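Local coordinates for ARO (armadillo repeats only protein) (Plasmodium falciparum Santa Lucia, PDB 5EWP) that probably helps move rhoptries to the apical pole of the parasite and attach them there, as an armadillo-repeat protein-binding scaffold, at residues N26-F31 with R83-I88; A105-L110 with D142-A147; L179-N184 with Q189-Q194. One frame throughout, in Å; residues are numbered along the deposited sequence.

How the interactions relate
Interaction 2 lies near the middle of the chain and is buried. It is purely apolar and joins helices 100-113 and 142-156. Interactions 1 and 3 lie on opposite sides of the chain's centre, about 36 Å apart between centres, and both are partly buried. In each, a glutamine amide in the first turn of a helix donates to a backbone carbonyl, of a turn between two helices in interaction 1 and of a loop in interaction 3. Aliphatic packing lies next to it. Interaction 2 touches both. Ile88 CG2 packs 4.2 Å from Leu110 CD2, where helices 87-95 and 100-113 follow each other. Asp142 and Thr193 of helix 192-205 make a probable hydrogen bond.

Interaction 1 (N26-F31 with R83-I88); sequences NDVQEF and REANGI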
loop_
_atom_site.group_PDB
_atom_site.type_symbol
_atom_site.label_atom_id
_atom_site.label_comp_id
_atom_site.label_asym_id
_atom_site.label_seq_id
_atom_site.Cartn_x
_atom_site.Cartn_y
_atom_site.Cartn_z
ATOM N N ASN A 26 7.878 10.645 -21.059
ATOM C CA ASN A 26 7.927 10.422 -19.605
ATOM C C ASN A 26 7.709 11.698 -18.808
ATOM O O ASN A 26 8.423 11.975 -17.837
ATOM C CB ASN A 26 9.260 9.797 -19.190
ATOM C CG ASN A 26 9.448 8.403 -19.737
ATOM O OD1 ASN A 26 8.557 7.563 -19.645
ATOM N ND2 ASN A 26 10.615 8.147 -20.318
ATOM N N ASP A 27 6.714 12.472 -19.219
ATOM C CA ASP A 27 6.426 13.752 -18.594
ATOM C C ASP A 27 5.687 13.544 -17.272
ATOM O O ASP A 27 4.448 13.436 -17.238
ATOM C CB ASP A 27 5.601 14.624 -19.541
ATOM C CG ASP A 27 5.554 16.077 -19.112
ATOM O OD1 ASP A 27 5.755 16.373 -17.917
ATOM O OD2 ASP A 27 5.269 16.933 -19.974
ATOM N N VAL A 28 6.458 13.479 -16.191
ATOM C CA VAL A 28 5.916 13.227 -14.863
ATOM C C VAL A 28 4.891 14.278 -14.446
ATOM O O VAL A 28 3.793 13.929 -14.014
ATOM C CB VAL A 28 7.049 13.149 -13.806
ATOM C CG1 VAL A 28 6.471 13.157 -12.402
ATOM C CG2 VAL A 28 7.872 11.903 -14.031
ATOM N N GLN A 29 5.230 15.560 -14.571
ATOM C CA GLN A 29 4.321 16.616 -14.129
ATOM C C GLN A 29 3.004 16.590 -14.893
ATOM O O GLN A 29 1.931 16.826 -14.320
ATOM C CB GLN A 29 4.957 17.998 -14.275
ATOM C CG GLN A 29 4.092 19.122 -13.705
ATOM C CD GLN A 29 3.898 19.005 -12.203
ATOM O OE1 GLN A 29 4.810 19.294 -11.423
ATOM N NE2 GLN A 29 2.718 18.577 -11.789
ATOM N N GLU A 30 3.080 16.310 -16.187
ATOM C CA GLU A 30 1.848 16.283 -16.983
ATOM C C GLU A 30 0.963 15.092 -16.587
ATOM O O GLU A 30 -0.260 15.226 -16.476
ATOM C CB GLU A 30 2.179 16.235 -18.473
ATOM C CG GLU A 30 0.999 16.392 -19.393
ATOM C CD GLU A 30 0.313 17.742 -19.298
ATOM O OE1 GLU A 30 0.881 18.690 -18.717
ATOM O OE2 GLU A 30 -0.800 17.859 -19.845
ATOM N N PHE A 31 1.581 13.939 -16.350
ATOM C CA PHE A 31 0.834 12.789 -15.832
ATOM C C PHE A 31 0.140 13.136 -14.508
ATOM O O PHE A 31 -1.011 12.800 -14.310
ATOM C CB PHE A 31 1.751 11.575 -15.635
ATOM C CG PHE A 31 2.011 10.777 -16.899
ATOM C CD1 PHE A 31 0.976 10.470 -17.771
ATOM C CD2 PHE A 31 3.291 10.330 -17.202
ATOM C CE1 PHE A 31 1.216 9.728 -18.922
ATOM C CE2 PHE A 31 3.541 9.596 -18.354
ATOM C CZ PHE A 31 2.496 9.289 -19.214
ATOM N N ARG A 83 7.113 13.023 -6.314
ATOM C CA ARG A 83 6.795 13.807 -5.123
ATOM C C ARG A 83 6.829 15.304 -5.435
ATOM O O ARG A 83 5.932 16.046 -5.059
ATOM C CB ARG A 83 7.781 13.503 -3.985
ATOM C CG ARG A 83 7.502 14.323 -2.717
ATOM C CD ARG A 83 8.575 14.089 -1.658
ATOM N NE ARG A 83 9.864 14.643 -2.068
ATOM C CZ ARG A 83 10.916 13.931 -2.464
ATOM N NH1 ARG A 83 10.858 12.606 -2.526
ATOM N NH2 ARG A 83 12.039 14.560 -2.818
ATOM N N GLU A 84 7.872 15.728 -6.139
ATOM C CA GLU A 84 8.092 17.150 -6.407
ATOM C C GLU A 84 7.049 17.723 -7.356
ATOM O O GLU A 84 6.843 18.928 -7.413
ATOM C CB GLU A 84 9.498 17.348 -6.957
ATOM C CG GLU A 84 10.566 17.192 -5.871
ATOM C CD GLU A 84 11.958 17.000 -6.440
ATOM O OE1 GLU A 84 12.088 16.902 -7.681
ATOM O OE2 GLU A 84 12.925 16.960 -5.646
ATOM N N ALA A 85 6.362 16.833 -8.061
ATOM C CA ALA A 85 5.315 17.219 -8.997
ATOM C C ALA A 85 3.953 17.255 -8.299
ATOM O O ALA A 85 2.912 17.382 -8.949
ATOM C CB ALA A 85 5.295 16.240 -10.185
ATOM N N ASN A 86 3.982 17.135 -6.973
ATOM C CA ASN A 86 2.783 17.090 -6.126
ATOM C C ASN A 86 1.968 15.804 -6.334
ATOM O O ASN A 86 0.765 15.759 -6.058
ATOM C CB ASN A 86 1.896 18.321 -6.367
ATOM C CG ASN A 86 0.911 18.553 -5.243
ATOM O OD1 ASN A 86 1.259 18.426 -4.067
ATOM N ND2 ASN A 86 -0.333 18.858 -5.597
ATOM N N GLY A 87 2.627 14.746 -6.788
ATOM C CA GLY A 87 1.929 13.487 -7.008
ATOM C C GLY A 87 1.270 12.880 -5.770
ATOM O O GLY A 87 0.204 12.285 -5.858
ATOM N N ILE A 88 1.886 13.012 -4.600
ATOM C CA ILE A 88 1.362 12.276 -3.455
ATOM C C ILE A 88 -0.005 12.814 -3.028
ATOM O O ILE A 88 -0.921 12.035 -2.761
ATOM C CB ILE A 88 2.376 12.287 -2.270
ATOM C CG1 ILE A 88 3.564 11.389 -2.628
ATOM C CG2 ILE A 88 1.713 11.791 -0.983
ATOM C CD1 ILE A 88 4.750 11.467 -1.644
#
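Gln29 and Val28, in the first turn of helix 28-34, meet Ala85, which lies in the short turn between helices 77-84 and 87-95. The polar half of the contact is one hydrogen bond. Gln29 NE2 donates to Ala85 O at 3.1 Å, with a moderately bent N-H...O angle of 148°. The donor is slightly tilted from the carbonyl plane. The other branch of the same amide lies against the alanine itself, with Gln29 OE1 3.3 Å from Ala85 CB. The amide thus spans both the carbonyl and the methyl of one residue. The bend in the Gln29 chain at chi2 (64°) brings the amide round to Ala85. The apolar half is Val28 CG1, 4.0 Å from Ala85 CB. Val28 also packs on Leu69, Tyr78 and Ile82.

Further out, both backbones are set by helix ends. Asp27 is the N-cap of helix 28-34. Its OD1 accepts from Glu30 N at 3.2 Å, and the N-H comes from above the carboxylate plane. Asn86 has a positive phi and is the C-prime residue of a Schellman motif that ends helix 77-84. Asn86 N bonds to Arg83 O at 2.9 Å, and Gly87 N bonds to Ile82 O. Gln29 NE2 has a second, weak bond to Asn33 OD1, which probably helps steady the amide.

The chemistry implies a helix start fastened to a helix end. One side-chain amide serves a carbonyl lying just past a helix terminus, and the buried alanine methyl fits beside the valine.

Interaction 2 (A105-L110 with D142-A147); sequences AAVVAL and DGMKAA
Val107 of helix 100-113 meets Met144 and Ala147 of helix 142-156 with no flat group between them. There is no ring face or edge here, and the contact is made of methyls and a thioether. Val107 points at the other helix and sends out both of its branches. CG2 touches the end of Met144, 3.7 Å from SD and 3.8 Å from CE. CG1 reaches Ala147 CB at 3.9 Å and also lies 4.0 Å from Met144 SD. Both valine methyls therefore touch the sulfur.

The Met144 side chain leaves its helix with CG anti to the backbone N (chi1 175°). It then bends at chi2 (69°), which carries the thioether across Val107 at about a right angle. Met144 and Ala147 are three residues apart, so they line one face of their helix. Val107 and Met144 are buried, and the contact between the segments is purely apolar.

Around it, Val107 also packs on Leu95 of helix 87-95, and Ala105, Val108 and Ala109 pack on helix 58-70. On the far side, Ala146 rests on helix 192-205. The contact joins helix 100-113 to helix 142-156 within the stack of helices expected of an armadillo-repeat protein.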
loop_
_atom_site.group_PDB
_atom_site.type_symbol
_atom_site.label_atom_id
_atom_site.label_comp_id
_atom_site.label_asym_id
_atom_site.label_seq_id
_atom_site.Cartn_x
_atom_site.Cartn_y
_atom_site.Cartn_z
ATOM N N ALA A 105 -5.175 2.269 -8.657
ATOM C CA ALA A 105 -3.999 2.869 -9.269
ATOM C C ALA A 105 -3.237 3.716 -8.252
ATOM O O ALA A 105 -2.008 3.692 -8.220
ATOM C CB ALA A 105 -4.398 3.711 -10.486
ATOM N N ALA A 106 -3.976 4.444 -7.418
ATOM C CA ALA A 106 -3.369 5.265 -6.361
ATOM C C ALA A 106 -2.664 4.416 -5.312
ATOM O O ALA A 106 -1.575 4.760 -4.864
ATOM C CB ALA A 106 -4.448 6.163 -5.686
ATOM N N VAL A 107 -3.281 3.313 -4.911
ATOM C CA VAL A 107 -2.642 2.403 -3.970
ATOM C C VAL A 107 -1.357 1.816 -4.556
ATOM O O VAL A 107 -0.319 1.806 -3.893
ATOM C CB VAL A 107 -3.603 1.260 -3.566
ATOM C CG1 VAL A 107 -2.847 0.135 -2.872
ATOM C CG2 VAL A 107 -4.709 1.806 -2.665
ATOM N N VAL A 108 -1.420 1.336 -5.798
ATOM C CA VAL A 108 -0.211 0.807 -6.434
ATOM C C VAL A 108 0.896 1.876 -6.503
ATOM O O VAL A 108 2.046 1.605 -6.113
ATOM C CB VAL A 108 -0.506 0.270 -7.849
ATOM C CG1 VAL A 108 0.805 -0.109 -8.557
ATOM C CG2 VAL A 108 -1.463 -0.924 -7.755
ATOM N N ALA A 109 0.554 3.084 -6.954
ATOM C CA ALA A 109 1.554 4.169 -7.047
ATOM C C ALA A 109 2.170 4.470 -5.688
ATOM O O ALA A 109 3.394 4.546 -5.556
ATOM C CB ALA A 109 0.944 5.450 -7.616
ATOM N N LEU A 110 1.320 4.659 -4.692
ATOM C CA LEU A 110 1.809 5.014 -3.352
ATOM C C LEU A 110 2.645 3.898 -2.753
ATOM O O LEU A 110 3.624 4.160 -2.053
ATOM C CB LEU A 110 0.635 5.366 -2.428
ATOM C CG LEU A 110 -0.064 6.693 -2.768
ATOM C CD1 LEU A 110 -1.375 6.796 -2.033
ATOM C CD2 LEU A 110 0.821 7.898 -2.408
ATOM N N ASP A 142 -6.467 -9.607 -2.213
ATOM C CA ASP A 142 -5.221 -9.803 -1.477
ATOM C C ASP A 142 -4.131 -8.802 -1.867
ATOM O O ASP A 142 -3.392 -8.327 -1.008
ATOM C CB ASP A 142 -4.712 -11.234 -1.661
ATOM C CG ASP A 142 -3.517 -11.544 -0.767
ATOM O OD1 ASP A 142 -3.601 -11.303 0.462
ATOM O OD2 ASP A 142 -2.500 -12.046 -1.291
ATOM N N GLY A 143 -4.022 -8.482 -3.155
ATOM C CA GLY A 143 -2.987 -7.557 -3.599
ATOM C C GLY A 143 -3.166 -6.178 -2.992
ATOM O O GLY A 143 -2.210 -5.517 -2.594
ATOM N N MET A 144 -4.417 -5.750 -2.940
ATOM C CA MET A 144 -4.816 -4.483 -2.338
ATOM C C MET A 144 -4.497 -4.445 -0.837
ATOM O O MET A 144 -3.843 -3.529 -0.353
ATOM C CB MET A 144 -6.312 -4.286 -2.587
ATOM C CG MET A 144 -6.945 -3.084 -1.931
ATOM S SD MET A 144 -6.437 -1.510 -2.602
ATOM C CE MET A 144 -7.545 -0.441 -1.665
ATOM N N LYS A 145 -4.944 -5.452 -0.094
ATOM C CA LYS A 145 -4.736 -5.412 1.352
ATOM C C LYS A 145 -3.251 -5.504 1.701
ATOM O O LYS A 145 -2.792 -4.832 2.621
ATOM C CB LYS A 145 -5.539 -6.516 2.055
ATOM C CG LYS A 145 -5.091 -7.939 1.773
ATOM C CD LYS A 145 -6.210 -8.960 2.070
ATOM C CE LYS A 145 -7.080 -8.537 3.228
ATOM N NZ LYS A 145 -8.036 -9.606 3.622
ATOM N N ALA A 146 -2.491 -6.288 0.943
ATOM C CA ALA A 146 -1.063 -6.425 1.203
ATOM C C ALA A 146 -0.291 -5.148 0.872
ATOM O O ALA A 146 0.604 -4.762 1.620
ATOM C CB ALA A 146 -0.494 -7.588 0.417
ATOM N N ALA A 147 -0.639 -4.505 -0.244
ATOM C CA ALA A 147 0.009 -3.260 -0.652
ATOM C C ALA A 147 -0.281 -2.143 0.345
ATOM O O ALA A 147 0.608 -1.348 0.676
ATOM C CB ALA A 147 -0.439 -2.849 -2.056
#

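Interaction 3 (L179-N184 with Q189-Q194); sequences LELPSN and QPLYTQ
Gln194 and Glu180 make the one hydrogen bond between the loop 179-184 and the segment 189-194. Gln194 NE2 donates to Glu180 O at 2.8 Å in a nearly straight bond (N-H...O angle 171°). The carbonyl oxygen lies in the amide plane of Gln194, although the donor is tilted from the carbonyl plane. The Gln194 chain bends at chi2 (80°), which turns the amide back to the loop.

Contacts between carbon and backbone oxygen run both ways. Gln194 CG sits 3.4 Å from Leu179 O. In return, Leu179 CD2 sits 3.7 Å from Gln194 O.

Apolar packing gathers around Leu191, the N-cap residue of helix 192-205. Its CD1 is 3.6 Å from Leu181 CD2, and the two side chains cross at about a right angle. Its CD2 lies 3.9 Å from Pro182 CD. Beyond this apolar group, Pro182 CD also lies 4.0 Å from Gln194 NE2, so the proline CD touches both the leucine methyl and the amide.

The contact ties the loop that leaves helix 171-177 to the first turn of helix 192-205. Leu179 packs further along that helix, on Ala197, Ile198 and Leu201. Leu179, Glu180 and Leu181 also rest on helix 224-231.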
loop_
_atom_site.group_PDB
_atom_site.type_symbol
_atom_site.label_atom_id
_atom_site.label_comp_id
_atom_site.label_asym_id
_atom_site.label_seq_id
_atom_site.Cartn_x
_atom_site.Cartn_y
_atom_site.Cartn_z
ATOM N N LEU A 179 -3.610 -11.486 9.787
ATOM C CA LEU A 179 -3.038 -12.757 10.228
ATOM C C LEU A 179 -4.001 -13.939 10.036
ATOM O O LEU A 179 -3.578 -15.099 10.008
ATOM C CB LEU A 179 -2.642 -12.683 11.704
ATOM C CG LEU A 179 -1.594 -11.647 12.104
ATOM C CD1 LEU A 179 -1.522 -11.547 13.634
ATOM C CD2 LEU A 179 -0.238 -12.009 11.522
ATOM N N GLU A 180 -5.287 -13.649 9.907
ATOM C CA GLU A 180 -6.292 -14.708 9.803
ATOM C C GLU A 180 -6.134 -15.570 8.549
ATOM O O GLU A 180 -5.757 -15.081 7.488
ATOM C CB GLU A 180 -7.703 -14.116 9.849
ATOM C CG GLU A 180 -8.075 -13.576 11.221
ATOM C CD GLU A 180 -9.486 -13.014 11.286
ATOM O OE1 GLU A 180 -10.196 -13.034 10.257
ATOM O OE2 GLU A 180 -9.876 -12.534 12.369
ATOM N N LEU A 181 -6.398 -16.865 8.690
ATOM C CA LEU A 181 -6.428 -17.765 7.541
ATOM C C LEU A 181 -7.669 -17.501 6.696
ATOM O O LEU A 181 -8.683 -17.041 7.220
ATOM C CB LEU A 181 -6.419 -19.230 8.005
ATOM C CG LEU A 181 -5.129 -19.772 8.622
ATOM C CD1 LEU A 181 -5.323 -21.211 9.094
ATOM C CD2 LEU A 181 -3.972 -19.679 7.652
ATOM N N PRO A 182 -7.603 -17.811 5.387
ATOM C CA PRO A 182 -8.802 -17.854 4.542
ATOM C C PRO A 182 -9.769 -18.904 5.085
ATOM O O PRO A 182 -9.302 -19.914 5.609
ATOM C CB PRO A 182 -8.262 -18.259 3.166
ATOM C CG PRO A 182 -6.809 -17.981 3.211
ATOM C CD PRO A 182 -6.379 -18.121 4.631
ATOM N N SER A 183 -11.075 -18.699 4.927
ATOM C CA SER A 183 -12.070 -19.560 5.569
ATOM C C SER A 183 -12.082 -21.027 5.108
ATOM O O SER A 183 -12.508 -21.921 5.850
ATOM C CB SER A 183 -13.463 -18.959 5.366
ATOM O OG SER A 183 -13.782 -18.874 3.990
ATOM N N ASN A 184 -11.619 -21.272 3.890
ATOM C CA ASN A 184 -11.540 -22.629 3.363
ATOM C C ASN A 184 -10.095 -22.950 3.032
ATOM O O ASN A 184 -9.786 -23.500 1.977
ATOM C CB ASN A 184 -12.457 -22.813 2.158
ATOM C CG ASN A 184 -13.899 -23.007 2.567
ATOM O OD1 ASN A 184 -14.181 -23.383 3.710
ATOM N ND2 ASN A 184 -14.824 -22.757 1.647
ATOM N N GLN A 189 -1.870 -23.343 -0.834
ATOM C CA GLN A 189 -1.755 -21.931 -1.164
ATOM C C GLN A 189 -0.843 -21.253 -0.144
ATOM O O GLN A 189 -0.944 -21.500 1.064
ATOM C CB GLN A 189 -3.128 -21.258 -1.182
ATOM N N PRO A 190 0.067 -20.396 -0.632
ATOM C CA PRO A 190 0.988 -19.659 0.235
ATOM C C PRO A 190 0.281 -18.561 1.020
ATOM O O PRO A 190 -0.721 -18.002 0.571
ATOM C CB PRO A 190 2.003 -19.068 -0.752
ATOM C CG PRO A 190 1.854 -19.905 -1.996
ATOM C CD PRO A 190 0.387 -20.173 -2.049
ATOM N N LEU A 191 0.801 -18.284 2.208
ATOM C CA LEU A 191 0.208 -17.320 3.117
ATOM C C LEU A 191 1.161 -16.132 3.233
ATOM O O LEU A 191 1.636 -15.800 4.313
ATOM C CB LEU A 191 -0.069 -17.961 4.477
ATOM C CG LEU A 191 -1.138 -19.060 4.423
ATOM C CD1 LEU A 191 -1.053 -19.976 5.623
ATOM C CD2 LEU A 191 -2.495 -18.405 4.366
ATOM N N TYR A 192 1.440 -15.528 2.081
ATOM C CA TYR A 192 2.330 -14.377 1.957
ATOM C C TYR A 192 1.913 -13.220 2.846
ATOM O O TYR A 192 2.704 -12.718 3.646
ATOM C CB TYR A 192 2.367 -13.910 0.505
ATOM C CG TYR A 192 3.001 -14.896 -0.446
ATOM C CD1 TYR A 192 4.158 -15.585 -0.099
ATOM C CD2 TYR A 192 2.436 -15.145 -1.691
ATOM C CE1 TYR A 192 4.740 -16.489 -0.972
ATOM C CE2 TYR A 192 3.008 -16.041 -2.569
ATOM C CZ TYR A 192 4.159 -16.713 -2.207
ATOM O OH TYR A 192 4.728 -17.612 -3.084
ATOM N N THR A 193 0.663 -12.795 2.687
ATOM C CA THR A 193 0.147 -11.630 3.387
ATOM C C THR A 193 0.214 -11.849 4.897
ATOM O O THR A 193 0.565 -10.936 5.638
ATOM C CB THR A 193 -1.301 -11.321 2.953
ATOM O OG1 THR A 193 -1.329 -11.091 1.540
ATOM C CG2 THR A 193 -1.843 -10.096 3.675
ATOM N N GLN A 194 -0.093 -13.063 5.348
ATOM C CA GLN A 194 -0.017 -13.374 6.773
ATOM C C GLN A 194 1.404 -13.229 7.315
ATOM O O GLN A 194 1.623 -12.643 8.379
ATOM C CB GLN A 194 -0.539 -14.789 7.046
ATOM C CG GLN A 194 -2.050 -14.924 6.956
ATOM C CD GLN A 194 -2.554 -15.033 5.525
ATOM O OE1 GLN A 194 -1.768 -15.095 4.581
ATOM N NE2 GLN A 194 -3.876 -15.059 5.361
#